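Local coordinates for protein putative peptidase (Clostridium acetobutylicum, PDB 3K9T) that binds one zinc ion per subunit and probably takes part in the biosynthesis of modified polysaccharides, with no peptidase activity expected despite its aminopeptidase-like domain, at residues I419-A422 with A423-L426; S404-D407 with I408-S412; I204-I207 with A208-L211; S12-T15 with G16-Y20. All coordinates share one frame; numbering follows the deposited sequence. Where two conformers were deposited one is given.

Contact 1: residues I419-A422 with A423-L426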
loop_
_atom_site.group_PDB
_atom_site.type_symbol
_atom_site.label_atom_id
_atom_site.label_comp_id
_atom_site.label_asym_id
_atom_site.label_seq_id
_atom_site.Cartn_x
_atom_site.Cartn_y
_atom_site.Cartn_z
ATOM N N ILE A 419 -22.585 -2.753 -12.867
ATOM C CA ILE A 419 -22.787 -1.456 -12.281
ATOM C C ILE A 419 -23.563 -0.567 -13.246
ATOM O O ILE A 419 -24.493 0.095 -12.842
ATOM C CB ILE A 419 -21.442 -0.850 -11.873
ATOM C CG1 ILE A 419 -20.763 -1.774 -10.822
ATOM C CG2 ILE A 419 -21.632 0.566 -11.394
ATOM C CD1 ILE A 419 -21.621 -2.136 -9.641
ATOM N N LYS A 420 -23.207 -0.611 -14.525
ATOM C CA LYS A 420 -23.813 0.235 -15.546
ATOM C C LYS A 420 -25.297 -0.032 -15.712
ATOM O O LYS A 420 -26.130 0.888 -15.739
ATOM C CB LYS A 420 -23.089 -0.000 -16.879
ATOM C CG LYS A 420 -23.380 1.029 -17.957
ATOM C CD LYS A 420 -24.650 0.714 -18.747
ATOM C CE LYS A 420 -24.761 1.592 -19.983
ATOM N NZ LYS A 420 -26.091 1.463 -20.630
ATOM N N TYR A 421 -25.627 -1.306 -15.823
ATOM C CA TYR A 421 -27.000 -1.699 -15.991
ATOM C C TYR A 421 -27.796 -1.442 -14.713
ATOM O O TYR A 421 -28.980 -1.116 -14.782
ATOM C CB TYR A 421 -27.090 -3.160 -16.428
ATOM C CG TYR A 421 -26.502 -3.428 -17.789
ATOM C CD1 TYR A 421 -26.789 -2.589 -18.870
ATOM C CD2 TYR A 421 -25.708 -4.556 -18.021
ATOM C CE1 TYR A 421 -26.265 -2.835 -20.121
ATOM C CE2 TYR A 421 -25.158 -4.809 -19.286
ATOM C CZ TYR A 421 -25.445 -3.952 -20.332
ATOM O OH TYR A 421 -24.905 -4.196 -21.578
ATOM N N ALA A 422 -27.148 -1.545 -13.552
ATOM C CA ALA A 422 -27.833 -1.219 -12.303
ATOM C C ALA A 422 -28.186 0.274 -12.298
ATOM O O ALA A 422 -29.315 0.646 -11.993
ATOM C CB ALA A 422 -27.005 -1.647 -11.070
ATOM N N ALA A 423 -27.218 1.104 -12.691
ATOM C CA ALA A 423 -27.385 2.550 -12.812
ATOM C C ALA A 423 -28.444 2.914 -13.852
ATOM O O ALA A 423 -29.176 3.890 -13.679
ATOM C CB ALA A 423 -26.046 3.210 -13.172
ATOM N N ASP A 424 -28.517 2.149 -14.938
ATOM C CA ASP A 424 -29.540 2.399 -15.960
ATOM C C ASP A 424 -30.912 2.293 -15.334
ATOM O O ASP A 424 -31.724 3.202 -15.426
ATOM C CB ASP A 424 -29.456 1.400 -17.133
ATOM C CG ASP A 424 -28.299 1.691 -18.078
ATOM O OD1 ASP A 424 -27.739 2.789 -17.974
ATOM O OD2 ASP A 424 -27.942 0.831 -18.918
ATOM N N ALA A 425 -31.151 1.166 -14.687
ATOM C CA ALA A 425 -32.443 0.868 -14.090
ATOM C C ALA A 425 -32.861 1.946 -13.068
ATOM O O ALA A 425 -34.016 2.378 -13.012
ATOM C CB ALA A 425 -32.371 -0.495 -13.447
ATOM N N LEU A 426 -31.906 2.397 -12.269
ATOM C CA LEU A 426 -32.220 3.397 -11.272
ATOM C C LEU A 426 -32.534 4.729 -11.934
ATOM O O LEU A 426 -33.408 5.451 -11.456
ATOM C CB LEU A 426 -31.084 3.534 -10.279
ATOM C CG LEU A 426 -30.838 2.349 -9.351
ATOM C CD1 LEU A 426 -29.532 2.571 -8.631
ATOM C CD2 LEU A 426 -31.999 2.180 -8.367
#
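The ammonium NZ of Lys420 is gripped by two carboxylates: it lies 2.6 Å from OD2 of Asp424, one helical turn on, and forms a second salt bridge with Glu3. OD2 of Asp424 accepts through its syn lone pair, on the side of the other oxygen. The lysine CG lies anti to the backbone N (chi1 -166°) and the chain then bends at chi2 (-85°), which turns its end back toward the carboxylate, CD of Lys420 passing 3.3 Å from OD2 of Asp424. The same oxygen sits at the edge of the Tyr421 ring, 3.6 Å from CD1, with ring and carboxylate planes 63° apart. The hydroxyl of Tyr421 bonds in turn to Glu3 and Arg417, so Glu3 ties the lysine and the tyrosine together. Two acids around one ammonium would be expected to favour its charged form.

Underneath, the backbone keeps regular i to i+4 bonds, such as Ala423 N to Ile419 O at 2.9 Å. The small Ala422 faces helix 389-398, where Leu426 also packs, while Ile419 and Ala423 meet helix 405-412. A helix with a polar flank and two apolar ones fits the three-helix packing of the permutated winged helix-turn-helix domain.

Contact 2: residues S404-D407 with I408-S412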
loop_
_atom_site.group_PDB
_atom_site.type_symbol
_atom_site.label_atom_id
_atom_site.label_comp_id
_atom_site.label_asym_id
_atom_site.label_seq_id
_atom_site.Cartn_x
_atom_site.Cartn_y
_atom_site.Cartn_z
ATOM N N SER A 404 -17.729 8.013 -9.942
ATOM C CA SER A 404 -18.047 7.546 -11.292
ATOM C C SER A 404 -18.480 6.096 -11.177
ATOM O O SER A 404 -18.256 5.455 -10.161
ATOM C CB SER A 404 -16.798 7.632 -12.201
ATOM O OG SER A 404 -15.748 6.711 -11.807
ATOM N N LEU A 405 -19.091 5.570 -12.219
ATOM C CA LEU A 405 -19.462 4.163 -12.232
ATOM C C LEU A 405 -18.222 3.244 -12.124
ATOM O O LEU A 405 -18.297 2.153 -11.544
ATOM C CB LEU A 405 -20.256 3.825 -13.507
ATOM C CG LEU A 405 -21.609 4.481 -13.723
ATOM C CD1 LEU A 405 -22.287 3.815 -14.897
ATOM C CD2 LEU A 405 -22.475 4.347 -12.478
ATOM N N LEU A 406 -17.097 3.699 -12.680
ATOM C CA LEU A 406 -15.836 2.962 -12.633
ATOM C C LEU A 406 -15.364 2.920 -11.179
ATOM O O LEU A 406 -14.860 1.890 -10.690
ATOM C CB LEU A 406 -14.785 3.616 -13.547
ATOM C CG LEU A 406 -13.474 2.862 -13.812
ATOM C CD1 LEU A 406 -13.740 1.526 -14.425
ATOM C CD2 LEU A 406 -12.462 3.708 -14.652
ATOM N N ASP A 407 -15.578 4.025 -10.479
ATOM C CA ASP A 407 -15.243 4.087 -9.051
ATOM C C ASP A 407 -16.031 3.064 -8.255
ATOM O O ASP A 407 -15.496 2.383 -7.372
ATOM C CB ASP A 407 -15.512 5.485 -8.486
ATOM C CG ASP A 407 -14.505 6.536 -8.972
ATOM O OD1 ASP A 407 -13.362 6.195 -9.384
ATOM O OD2 ASP A 407 -14.869 7.728 -8.914
ATOM N N ILE A 408 -17.306 2.945 -8.591
ATOM C CA ILE A 408 -18.213 2.065 -7.879
ATOM C C ILE A 408 -17.843 0.619 -8.255
ATOM O O ILE A 408 -17.762 -0.264 -7.384
ATOM C CB ILE A 408 -19.700 2.471 -8.166
ATOM C CG1 ILE A 408 -19.968 3.913 -7.690
ATOM C CG2 ILE A 408 -20.698 1.541 -7.492
ATOM C CD1 ILE A 408 -21.218 4.550 -8.316
ATOM N N ALA A 409 -17.554 0.389 -9.531
ATOM C CA ALA A 409 -17.179 -0.946 -9.973
ATOM C C ALA A 409 -15.924 -1.375 -9.229
ATOM O O ALA A 409 -15.845 -2.501 -8.745
ATOM C CB ALA A 409 -16.962 -0.989 -11.457
ATOM N N TYR A 410 -14.948 -0.478 -9.130
ATOM C CA TYR A 410 -13.716 -0.787 -8.386
ATOM C C TYR A 410 -13.974 -1.060 -6.910
ATOM O O TYR A 410 -13.602 -2.125 -6.433
ATOM C CB TYR A 410 -12.643 0.295 -8.521
ATOM C CG TYR A 410 -11.637 0.002 -9.617
ATOM C CD1 TYR A 410 -10.554 -0.833 -9.397
ATOM C CD2 TYR A 410 -11.767 0.574 -10.869
ATOM C CE1 TYR A 410 -9.633 -1.102 -10.420
ATOM C CE2 TYR A 410 -10.860 0.337 -11.869
ATOM C CZ TYR A 410 -9.809 -0.512 -11.663
ATOM O OH TYR A 410 -8.926 -0.721 -12.706
ATOM N N LYS A 411 -14.612 -0.129 -6.194
ATOM C CA LYS A 411 -14.896 -0.323 -4.742
ATOM C C LYS A 411 -15.744 -1.585 -4.475
ATOM O O LYS A 411 -15.471 -2.329 -3.546
ATOM C CB LYS A 411 -15.562 0.917 -4.123
ATOM C CG LYS A 411 -15.796 0.834 -2.615
ATOM C CD LYS A 411 -14.746 1.591 -1.790
ATOM C CE LYS A 411 -15.288 2.928 -1.302
ATOM N NZ LYS A 411 -14.240 3.774 -0.674
ATOM N N SER A 412 -16.755 -1.823 -5.298
ATOM C CA SER A 412 -17.611 -3.004 -5.142
ATOM C C SER A 412 -16.925 -4.312 -5.553
ATOM O O SER A 412 -17.402 -5.405 -5.251
ATOM C CB SER A 412 -18.913 -2.836 -5.980
ATOM O OG SER A 412 -18.700 -2.933 -7.390
#
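The phenol ring of Tyr410 has the carbonyl oxygen of Leu406 at its edge, in the ring plane and 3.4 Å from CD2, while the Leu406 side chain runs alongside, its CD1 4.0 Å from CE2. Lys278 of helix 271-282 makes a cation-pi contact with the ring, and the tyrosine OH bonds to the carbonyl of Lys274. Leu406 and Tyr410 belong to helix 405-412 of the permutated winged helix-turn-helix domain, and this flank joins it to the aminopeptidase-like domain. Leu406 reaches the same helix 271-282; its CG is anti to the backbone N (chi1 -170°), which lays the branch beside the ring one turn later.

On another flank Ile408 packs against Trp394 and Met398 of helix 389-398, and its CG1 lies 3.4 Å from Ser404 O. Leu405 turns to Phe416 and Ala423 of helix 416-428, touching Ile408 only loosely.

The first turn is closed by a capping box that satisfies polar groups at the helix start. Asp407 N donates to Ser404 OG at 3.0 Å. In return, the backbone N of Ser404 gives a nearly straight bond (169°) to Asp407 OD2, 3.1 Å away and met from above the carboxylate plane, 40° out of it.

Contact 3: residues I204-I207 with A208-L211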
loop_
_atom_site.group_PDB
_atom_site.type_symbol
_atom_site.label_atom_id
_atom_site.label_comp_id
_atom_site.label_asym_id
_atom_site.label_seq_id
_atom_site.Cartn_x
_atom_site.Cartn_y
_atom_site.Cartn_z
ATOM N N ILE A 204 -6.924 -1.381 -35.554
ATOM C CA ILE A 204 -7.368 0.000 -35.436
ATOM C C ILE A 204 -8.293 0.314 -36.626
ATOM O O ILE A 204 -9.294 0.999 -36.460
ATOM C CB ILE A 204 -6.090 0.912 -35.338
ATOM C CG1 ILE A 204 -5.436 0.732 -33.968
ATOM C CG2 ILE A 204 -6.322 2.313 -35.522
ATOM C CD1 ILE A 204 -6.326 0.957 -32.874
ATOM N N THR A 205 -8.005 -0.253 -37.802
ATOM C CA THR A 205 -8.863 -0.050 -38.960
ATOM C C THR A 205 -10.290 -0.519 -38.656
ATOM O O THR A 205 -11.267 0.234 -38.846
ATOM C CB THR A 205 -8.275 -0.689 -40.216
ATOM O OG1 THR A 205 -7.057 0.005 -40.515
ATOM C CG2 THR A 205 -9.247 -0.569 -41.432
ATOM N N PHE A 206 -10.397 -1.724 -38.111
ATOM C CA PHE A 206 -11.696 -2.284 -37.771
ATOM C C PHE A 206 -12.383 -1.638 -36.560
ATOM O O PHE A 206 -13.597 -1.597 -36.500
ATOM C CB PHE A 206 -11.624 -3.812 -37.684
ATOM C CG PHE A 206 -11.730 -4.468 -39.036
ATOM C CD1 PHE A 206 -10.642 -4.507 -39.891
ATOM C CD2 PHE A 206 -12.938 -4.974 -39.480
ATOM C CE1 PHE A 206 -10.746 -5.073 -41.149
ATOM C CE2 PHE A 206 -13.050 -5.548 -40.732
ATOM C CZ PHE A 206 -11.955 -5.611 -41.566
ATOM N N ILE A 207 -11.615 -1.117 -35.616
ATOM C CA ILE A 207 -12.209 -0.374 -34.524
ATOM C C ILE A 207 -12.831 0.877 -35.123
ATOM O O ILE A 207 -13.987 1.137 -34.869
ATOM C CB ILE A 207 -11.213 -0.023 -33.415
ATOM C CG1 ILE A 207 -10.831 -1.312 -32.685
ATOM C CG2 ILE A 207 -11.839 1.004 -32.425
ATOM C CD1 ILE A 207 -9.535 -1.188 -31.976
ATOM N N ALA A 208 -12.068 1.607 -35.939
ATOM C CA ALA A 208 -12.569 2.816 -36.639
ATOM C C ALA A 208 -13.838 2.483 -37.443
ATOM O O ALA A 208 -14.841 3.196 -37.370
ATOM C CB ALA A 208 -11.491 3.418 -37.544
ATOM N N LYS A 209 -13.796 1.354 -38.139
ATOM C CA LYS A 209 -14.906 0.929 -38.969
ATOM C C LYS A 209 -16.190 0.712 -38.140
ATOM O O LYS A 209 -17.275 1.095 -38.576
ATOM C CB LYS A 209 -14.509 -0.335 -39.724
ATOM C CG LYS A 209 -15.451 -0.678 -40.824
ATOM C CD LYS A 209 -15.262 -2.090 -41.379
ATOM C CE LYS A 209 -14.002 -2.272 -42.160
ATOM N NZ LYS A 209 -14.235 -3.317 -43.243
ATOM N N ALA A 210 -16.058 0.104 -36.957
ATOM C CA ALA A 210 -17.193 -0.089 -36.044
ATOM C C ALA A 210 -17.681 1.245 -35.420
ATOM O O ALA A 210 -18.865 1.526 -35.424
ATOM C CB ALA A 210 -16.840 -1.117 -34.934
ATOM N N LEU A 211 -16.774 2.057 -34.886
ATOM C CA LEU A 211 -17.154 3.311 -34.220
ATOM C C LEU A 211 -17.865 4.306 -35.140
ATOM O O LEU A 211 -18.777 5.010 -34.718
ATOM C CB LEU A 211 -15.957 3.975 -33.541
ATOM C CG LEU A 211 -15.563 3.440 -32.166
ATOM C CD1 LEU A 211 -14.571 4.425 -31.534
ATOM C CD2 LEU A 211 -16.765 3.255 -31.272
#
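With chi1 at -167° and chi2 at -167°, the Lys209 chain runs out extended from the helix, and a bend at chi3 (-70°) brings its end over the ring of Phe206, three residues earlier. The two side chains lie side by side and point the same way. CE stands over one face in a CH-pi contact, 4.0 Å from the ring centroid but displaced toward the rim, and NZ continues across the border of the ring, 3.6 Å from CE2. The ammonium finds its polar partner in ND1 of His48, whose own ring meets Phe206 at an inclined angle; the histidine thus fixes the lysine end and borders the phenyl ring as well.

Along the backbone, regular i to i+4 bonds carry the helix, among them Leu211 N to Ile207 O at 2.9 Å. Ile207 CG2 and Leu211 CG are 4.5 Å apart, a loose pair whose side chains both turn to Ile350 of helix 336-355. Ala208 and Leu211 cover strand 219-225, the second strand of the beta-alpha-beta unit to which helix 194-211 belongs, and Phe206 meets helix 12-26.

The lysine therefore serves two chemistries at once: its CE methylene covers part of one face of the ring, while its NZ, just beyond the rim, is hydrogen-bonded to ND1 of His48, so the polar end is satisfied beside the ring.

Contact 4: residues S12-T15 with G16-Y20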
loop_
_atom_site.group_PDB
_atom_site.type_symbol
_atom_site.label_atom_id
_atom_site.label_comp_id
_atom_site.label_asym_id
_atom_site.label_seq_id
_atom_site.Cartn_x
_atom_site.Cartn_y
_atom_site.Cartn_z
ATOM N N SER A 12 -17.403 -10.898 -33.009
ATOM C CA SER A 12 -15.973 -10.654 -33.062
ATOM C C SER A 12 -15.190 -11.797 -33.703
ATOM O O SER A 12 -14.144 -11.560 -34.316
ATOM C CB SER A 12 -15.444 -10.319 -31.671
ATOM O OG SER A 12 -15.452 -11.468 -30.880
ATOM N N SER A 13 -15.700 -13.016 -33.580
ATOM C CA SER A 13 -15.078 -14.125 -34.238
ATOM C C SER A 13 -14.997 -13.897 -35.731
ATOM O O SER A 13 -13.931 -14.014 -36.326
ATOM C CB SER A 13 -15.857 -15.399 -33.999
ATOM O OG SER A 13 -15.559 -16.308 -35.039
ATOM N N GLU A 14 -16.130 -13.597 -36.344
ATOM C CA GLU A 14 -16.148 -13.291 -37.760
ATOM C C GLU A 14 -15.232 -12.083 -38.088
ATOM O O GLU A 14 -14.475 -12.114 -39.055
ATOM C CB GLU A 14 -17.588 -13.016 -38.173
ATOM C CG GLU A 14 -17.813 -12.673 -39.646
ATOM C CD GLU A 14 -19.274 -12.359 -39.928
ATOM O OE1 GLU A 14 -20.135 -13.273 -39.863
ATOM O OE2 GLU A 14 -19.554 -11.176 -40.198
ATOM N N THR A 15 -15.288 -11.025 -37.281
ATOM C CA THR A 15 -14.431 -9.856 -37.523
ATOM C C THR A 15 -12.936 -10.191 -37.389
ATOM O O THR A 15 -12.128 -9.638 -38.116
ATOM C CB THR A 15 -14.799 -8.699 -36.587
ATOM O OG1 THR A 15 -16.212 -8.476 -36.702
ATOM C CG2 THR A 15 -14.002 -7.412 -36.922
ATOM N N GLY A 16 -12.567 -11.094 -36.471
ATOM C CA GLY A 16 -11.163 -11.519 -36.351
ATOM C C GLY A 16 -10.652 -12.074 -37.689
ATOM O O GLY A 16 -9.502 -11.862 -38.117
ATOM N N GLY A 17 -11.533 -12.785 -38.366
ATOM C CA GLY A 17 -11.235 -13.285 -39.686
ATOM C C GLY A 17 -11.020 -12.202 -40.711
ATOM O O GLY A 17 -10.092 -12.307 -41.497
ATOM N N GLU A 18 -11.867 -11.169 -40.701
ATOM C CA GLU A 18 -11.766 -10.028 -41.624
ATOM C C GLU A 18 -10.501 -9.222 -41.333
ATOM O O GLU A 18 -9.865 -8.692 -42.229
ATOM C CB GLU A 18 -13.011 -9.124 -41.502
ATOM C CG GLU A 18 -14.352 -9.837 -41.771
ATOM C CD GLU A 18 -15.585 -8.910 -41.712
ATOM O OE1 GLU A 18 -15.999 -8.640 -40.574
ATOM O OE2 GLU A 18 -16.123 -8.448 -42.771
ATOM N N ILE A 19 -10.151 -9.129 -40.042
ATOM C CA ILE A 19 -8.943 -8.416 -39.623
ATOM C C ILE A 19 -7.739 -9.185 -40.180
ATOM O O ILE A 19 -6.817 -8.577 -40.720
ATOM C CB ILE A 19 -8.827 -8.229 -38.088
ATOM C CG1 ILE A 19 -9.974 -7.345 -37.545
ATOM C CG2 ILE A 19 -7.497 -7.589 -37.723
ATOM C CD1 ILE A 19 -10.114 -7.372 -35.993
ATOM N N TYR A 20 -7.778 -10.522 -40.103
ATOM C CA TYR A 20 -6.695 -11.357 -40.647
ATOM C C TYR A 20 -6.484 -11.136 -42.163
ATOM O O TYR A 20 -5.343 -10.986 -42.642
ATOM C CB TYR A 20 -6.935 -12.857 -40.393
ATOM C CG TYR A 20 -5.887 -13.655 -41.116
ATOM C CD1 TYR A 20 -4.587 -13.742 -40.615
ATOM C CD2 TYR A 20 -6.144 -14.218 -42.346
ATOM C CE1 TYR A 20 -3.598 -14.410 -41.298
ATOM C CE2 TYR A 20 -5.160 -14.900 -43.028
ATOM C CZ TYR A 20 -3.880 -14.996 -42.508
ATOM O OH TYR A 20 -2.881 -15.678 -43.209
#
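Residues 12-15 and 16-20 form the opening turns of helix 12-26, and their i to i+4 bonds differ in length. Gly16 N reaches Ser12 O at 2.7 Å and Ile19 N reaches Thr15 O at 2.8 Å, whereas Gly17 N to Ser13 O, at 3.4 Å, is weak.

Thr15 carries most of the side-chain contact. Its OG1 is turned back beside its own backbone N (chi1 -52°) and bonds to the carbonyl of Asn11, one turn earlier. This leaves the methyl CG2 for Ile19, whose CD1 lies 4.0 Å from it; the isoleucine CG1 also sits 3.2 Å from Thr15 O. Both residues face inward, against Tyr343 of helix 336-355 and the ring of Phe206 on helix 194-211. Glu18 CG rests 3.5 Å from Glu14 O, and the Glu18 side chain also touches Phe206. Glu18 has two conformers, so the approach of its carboxylate to that of Glu14 is doubtful. Glu14 OE2 takes a hydrogen bond from the Asn11 side chain.

The threonine is thus split, its hydroxyl satisfied by Asn11 O and its methyl left for apolar packing.

In the fold
The four contacts fall into two touching pairs. Contacts 1 and 2 belong to consecutive helices of the winged helix-turn-helix domain, their centres about 12 Å apart; Ile419 CG1 meets Ala409 CA at 3.8 Å, and Ala423 CB meets Leu405 CD2 at the same distance. Contacts 3 and 4 lie in the aminopeptidase-like part, also about 12 Å between centres, where the ring of Phe206 is wedged against Thr15, Glu18 and Ile19, with CD2 3.7 Å from Thr15 CG2. Between the pairs no atoms touch: the nearest atoms of contacts 1 and 3 are about 14 Å apart. Helix 336-355 packs against contacts 1, 3 and 4. All four lie away from the zinc site of His190, Asp196 and His325.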